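Local atomic coordinates of diaminopimelate decarboxylase (Phaeodactylum tricornutum, PDB entry 7JPJ), a protein that probably catalyses the pyridoxal-phosphate-dependent decarboxylation of diaminopimelate to lysine, and binds D-lysine in this crystal form. Residues L12-A17 and I333-G338; A341-E346 and E377-A382. All coordinates share one frame; numbering follows the deposited sequence.

Contact 1 of 2, residues L12-A17 and I333-G338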
loop_
_atom_site.group_PDB
_atom_site.type_symbol
_atom_site.label_atom_id
_atom_site.label_comp_id
_atom_site.label_asym_id
_atom_site.label_seq_id
_atom_site.Cartn_x
_atom_site.Cartn_y
_atom_site.Cartn_z
ATOM N N LEU A 12 7.661 23.990 8.198
ATOM C CA LEU A 12 6.810 24.052 9.385
ATOM C C LEU A 12 7.638 24.421 10.608
ATOM O O LEU A 12 8.469 23.628 11.060
ATOM C CB LEU A 12 6.090 22.723 9.619
ATOM C CG LEU A 12 4.929 22.371 8.689
ATOM C CD1 LEU A 12 4.292 21.062 9.121
ATOM C CD2 LEU A 12 3.903 23.494 8.662
ATOM N N THR A 13 7.404 25.615 11.146
ATOM C CA THR A 13 7.908 25.959 12.465
ATOM C C THR A 13 7.040 25.287 13.527
ATOM O O THR A 13 5.942 24.809 13.227
ATOM C CB THR A 13 7.908 27.475 12.661
ATOM O OG1 THR A 13 6.560 27.956 12.716
ATOM C CG2 THR A 13 8.648 28.165 11.525
ATOM N N PRO A 14 7.515 25.214 14.774
ATOM C CA PRO A 14 6.655 24.660 15.834
ATOM C C PRO A 14 5.331 25.390 15.977
ATOM O O PRO A 14 4.329 24.768 16.348
ATOM C CB PRO A 14 7.521 24.796 17.092
ATOM C CG PRO A 14 8.919 24.769 16.583
ATOM C CD PRO A 14 8.889 25.458 15.251
ATOM N N GLU A 15 5.290 26.694 15.686
ATOM C CA GLU A 15 4.023 27.417 15.722
ATOM C C GLU A 15 3.133 27.028 14.547
ATOM O O GLU A 15 1.924 26.831 14.714
ATOM C CB GLU A 15 4.276 28.924 15.726
ATOM C CG GLU A 15 4.776 29.486 17.054
ATOM C CD GLU A 15 6.270 29.280 17.269
ATOM O OE1 GLU A 15 6.931 28.701 16.376
ATOM O OE2 GLU A 15 6.783 29.706 18.328
ATOM N N THR A 16 3.714 26.919 13.349
ATOM C CA THR A 16 2.929 26.555 12.174
ATOM C C THR A 16 2.428 25.118 12.252
ATOM O O THR A 16 1.364 24.805 11.706
ATOM C CB THR A 16 3.753 26.746 10.900
ATOM O OG1 THR A 16 4.555 27.926 11.017
ATOM C CG2 THR A 16 2.837 26.889 9.697
ATOM N N ALA A 17 3.180 24.234 12.913
ATOM C CA ALA A 17 2.751 22.844 13.045
ATOM C C ALA A 17 1.527 22.734 13.946
ATOM O O ALA A 17 0.546 22.067 13.599
ATOM C CB ALA A 17 3.899 21.987 13.577
ATOM N N ILE A 333 11.776 16.611 14.544
ATOM C CA ILE A 333 10.954 16.506 15.742
ATOM C C ILE A 333 10.855 17.885 16.374
ATOM O O ILE A 333 11.876 18.490 16.725
ATOM C CB ILE A 333 11.525 15.480 16.730
ATOM C CG1 ILE A 333 11.337 14.070 16.172
ATOM C CG2 ILE A 333 10.860 15.626 18.092
ATOM C CD1 ILE A 333 12.033 13.011 16.976
ATOM N N LEU A 334 9.626 18.382 16.518
ATOM C CA LEU A 334 9.335 19.686 17.093
ATOM C C LEU A 334 8.625 19.531 18.435
ATOM O O LEU A 334 7.959 18.518 18.673
ATOM C CB LEU A 334 8.463 20.521 16.148
ATOM C CG LEU A 334 9.093 20.813 14.783
ATOM C CD1 LEU A 334 8.065 21.375 13.815
ATOM C CD2 LEU A 334 10.277 21.758 14.933
ATOM N N PRO A 335 8.751 20.509 19.333
ATOM C CA PRO A 335 8.105 20.388 20.647
ATOM C C PRO A 335 6.590 20.411 20.525
ATOM O O PRO A 335 6.019 21.251 19.826
ATOM C CB PRO A 335 8.625 21.609 21.415
ATOM C CG PRO A 335 9.009 22.586 20.350
ATOM C CD PRO A 335 9.529 21.755 19.215
ATOM N N GLY A 336 5.939 19.475 21.220
ATOM C CA GLY A 336 4.487 19.467 21.314
ATOM C C GLY A 336 3.904 20.700 21.976
ATOM O O GLY A 336 2.679 20.866 21.978
ATOM N N SER A 337 4.748 21.558 22.548
ATOM C CA SER A 337 4.270 22.828 23.080
ATOM C C SER A 337 3.878 23.781 21.958
ATOM O O SER A 337 2.919 24.550 22.093
ATOM C CB SER A 337 5.345 23.455 23.963
ATOM O OG SER A 337 5.336 24.866 23.840
ATOM N N GLY A 338 4.600 23.742 20.843
ATOM C CA GLY A 338 4.391 24.684 19.767
ATOM C C GLY A 338 5.196 25.958 19.883
ATOM O O GLY A 338 5.045 26.846 19.031
#
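Pro14 and Leu334 meet where the first turn of helix 14-24 packs against the end of strand 331-334, in the beta domain that accompanies the TIM-type barrel in this fold-type III decarboxylase. The two side chains cross at about a right angle. Leu334 CD2 lies 3.7 Å from Pro14 CG, while the other methyl, CD1, reaches the backbone before the helix, 3.6 Å from Leu12 O, and approaches Ala17 CB at 4.2 Å. CG of Leu334 is anti to the carbonyl carbon, beside the backbone N (chi1 -61°). An alanine here takes away CG and both methyls, and would probably open a gap beside Pro14 CG, Leu12 O and Ala17 CB. Pro335 extends the apolar patch, its CD standing 4.0 Å from Pro14 CG.

Beyond the strand, Pro335 to Gly338 form a type I beta turn, closed by Gly338 N to Pro335 O, that brings Gly338 against the first turn of the helix. The backbones come nearest here, with 4.5 Å between Pro14 CA and Gly338 CA, and Gly338 CA makes a CA-H...O contact with Pro14 O. Glycine suits the site: at its backbone angles (phi 89°) a CB would run into the carbonyl oxygen of Ser337. Glu15 bends at chi2 (81°), and its carboxylate takes its hydrogen bond through OE2 from Ser340 N, just past the turn.

Thr13 occupies the N-cap position of the helix. Ala17 N bonds to Thr13 O, and the hydroxyls Thr13 OG1 and Thr16 OG1 share a hydrogen bond of 2.6 Å.

Contact 2 of 2, residues A341-E346 and E377-A382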
loop_
_atom_site.group_PDB
_atom_site.type_symbol
_atom_site.label_atom_id
_atom_site.label_comp_id
_atom_site.label_asym_id
_atom_site.label_seq_id
_atom_site.Cartn_x
_atom_site.Cartn_y
_atom_site.Cartn_z
ATOM N N ALA A 341 10.796 28.359 21.461
ATOM C CA ALA A 341 11.741 28.424 22.566
ATOM C C ALA A 341 12.025 27.051 23.165
ATOM O O ALA A 341 13.074 26.868 23.792
ATOM C CB ALA A 341 11.219 29.369 23.649
ATOM N N ASP A 342 11.125 26.087 22.980
ATOM C CA ASP A 342 11.284 24.750 23.535
ATOM C C ASP A 342 11.965 23.781 22.578
ATOM O O ASP A 342 11.941 22.571 22.826
ATOM C CB ASP A 342 9.924 24.181 23.952
ATOM C CG ASP A 342 9.161 25.112 24.867
ATOM O OD1 ASP A 342 9.807 25.866 25.626
ATOM O OD2 ASP A 342 7.914 25.084 24.833
ATOM N N VAL A 343 12.564 24.275 21.494
ATOM C CA VAL A 343 13.298 23.386 20.598
ATOM C C VAL A 343 14.503 22.790 21.317
ATOM O O VAL A 343 14.674 21.565 21.365
ATOM C CB VAL A 343 13.713 24.128 19.315
ATOM C CG1 VAL A 343 14.455 23.186 18.381
ATOM C CG2 VAL A 343 12.491 24.716 18.627
ATOM N N GLY A 344 15.348 23.643 21.894
ATOM C CA GLY A 344 16.457 23.173 22.699
ATOM C C GLY A 344 17.631 22.686 21.869
ATOM O O GLY A 344 17.786 23.015 20.687
ATOM N N ASP A 345 18.482 21.875 22.518
ATOM C CA ASP A 345 19.677 21.354 21.861
ATOM C C ASP A 345 20.015 19.940 22.324
ATOM O O ASP A 345 21.193 19.567 22.357
ATOM C CB ASP A 345 20.878 22.284 22.095
ATOM C CG ASP A 345 21.055 22.660 23.558
ATOM O OD1 ASP A 345 20.469 21.983 24.436
ATOM O OD2 ASP A 345 21.777 23.644 23.832
ATOM N N GLU A 346 19.010 19.147 22.682
ATOM C CA GLU A 346 19.209 17.769 23.107
ATOM C C GLU A 346 18.872 16.832 21.956
ATOM O O GLU A 346 17.806 16.954 21.343
ATOM C CB GLU A 346 18.348 17.447 24.329
ATOM C CG GLU A 346 18.718 16.150 25.031
ATOM C CD GLU A 346 19.503 16.382 26.306
ATOM O OE1 GLU A 346 20.697 16.010 26.345
ATOM O OE2 GLU A 346 18.928 16.945 27.264
ATOM N N GLU A 377 19.639 10.643 13.898
ATOM C CA GLU A 377 19.889 11.557 15.006
ATOM C C GLU A 377 18.880 12.695 14.917
ATOM O O GLU A 377 18.926 13.503 13.984
ATOM C CB GLU A 377 21.323 12.078 14.965
ATOM C CG GLU A 377 21.903 12.443 16.330
ATOM C CD GLU A 377 23.295 13.055 16.232
ATOM O OE1 GLU A 377 23.558 14.085 16.896
ATOM O OE2 GLU A 377 24.128 12.503 15.482
ATOM N N LEU A 378 17.953 12.748 15.871
ATOM C CA LEU A 378 16.918 13.772 15.908
ATOM C C LEU A 378 16.924 14.452 17.271
ATOM O O LEU A 378 17.692 14.094 18.168
ATOM C CB LEU A 378 15.534 13.183 15.605
ATOM C CG LEU A 378 15.466 12.119 14.514
ATOM C CD1 LEU A 378 14.271 11.206 14.731
ATOM C CD2 LEU A 378 15.406 12.774 13.148
ATOM N N ARG A 379 16.063 15.458 17.413
ATOM C CA ARG A 379 15.874 16.097 18.705
ATOM C C ARG A 379 15.282 15.100 19.691
ATOM O O ARG A 379 14.392 14.318 19.344
ATOM C CB ARG A 379 14.956 17.314 18.564
ATOM C CG ARG A 379 14.499 17.922 19.886
ATOM C CD ARG A 379 13.487 19.038 19.667
ATOM N NE ARG A 379 12.915 19.530 20.919
ATOM C CZ ARG A 379 11.812 19.039 21.479
ATOM N NH1 ARG A 379 11.163 18.039 20.901
ATOM N NH2 ARG A 379 11.358 19.544 22.619
ATOM N N ALA A 380 15.801 15.108 20.914
ATOM C CA ALA A 380 15.242 14.280 21.973
ATOM C C ALA A 380 13.750 14.537 22.094
ATOM O O ALA A 380 13.315 15.680 22.259
ATOM C CB ALA A 380 15.945 14.572 23.297
ATOM N N ALA A 381 12.963 13.473 21.988
ATOM C CA ALA A 381 11.515 13.579 21.916
ATOM C C ALA A 381 10.886 13.020 23.182
ATOM O O ALA A 381 11.189 11.892 23.587
ATOM C CB ALA A 381 10.972 12.844 20.688
ATOM N N ALA A 382 10.028 13.816 23.806
ATOM C CA ALA A 382 9.131 13.327 24.835
ATOM C C ALA A 382 7.804 12.925 24.202
ATOM O O ALA A 382 7.490 13.298 23.068
ATOM C CB ALA A 382 8.905 14.386 25.912
#
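Arg379 runs out beside the 341-346 loop and bonds to two consecutive backbone carbonyls, while Ala380 and Glu346 meet further along. CG of the arginine is anti to the backbone N (chi1 170°), and the chain stays extended to NE, bringing NE to Val343 O. Its two bonds differ in geometry. Val343 O sits at the guanidinium edge, 2.7 Å from Arg379 NE and in the guanidinium plane, and the donor lies on a lone pair of that carbonyl. Asp342 O is 3.1 Å from Arg379 NH2 and tilted 30° out of the same plane; this bond is the longer of the two and the more bent, with an N-H...O angle of 136°. The Asp342 carboxylate turns elsewhere, OD2 probably hydrogen-bonding to Ser337 OG; the third guanidinium nitrogen, NH1, forms a salt bridge with Asp385. One side chain therefore ties the loop backbone to an acidic residue beyond the segments.

At the other end, Ala380 N donates to Glu346 O over 2.8 Å, from above the carbonyl plane. Ala380 CB points at the loop and touches the aliphatic part of Glu346, with 3.6 Å between Ala380 CB and Glu346 CG. The Glu346 chain then bends at chi2, and the carboxylate turns off from Ala380. Glu346 O also accepts from Asn5 ND2, so two donors hold this carbonyl.

In the beta domain, the 341-346 loop leads directly into strand 347-353, which pairs antiparallel with strand 373-379; backbone bonds between Leu378 and Glu348 continue the pairing, and Leu378 packs against Ile331 and Ile333 of strand 331-334.

In the fold
Contacts 1 and 2 follow one another along the chain: their centres are about 11 Å apart, with 339-340 the only residues between 333-338 and 341-346. Both reach the mixed beta sheet: contact 1 through strand 331-334, contact 2 through strand 373-379. They also touch directly, through packing of Ile333 and Pro335 on Arg379. The connection between strands 331-334 and 347-353 is thus anchored first to the N-terminal helix 14-24, then to strand 373-379. Both lie away from the D-lysine pocket and the predicted proton-donor cysteine.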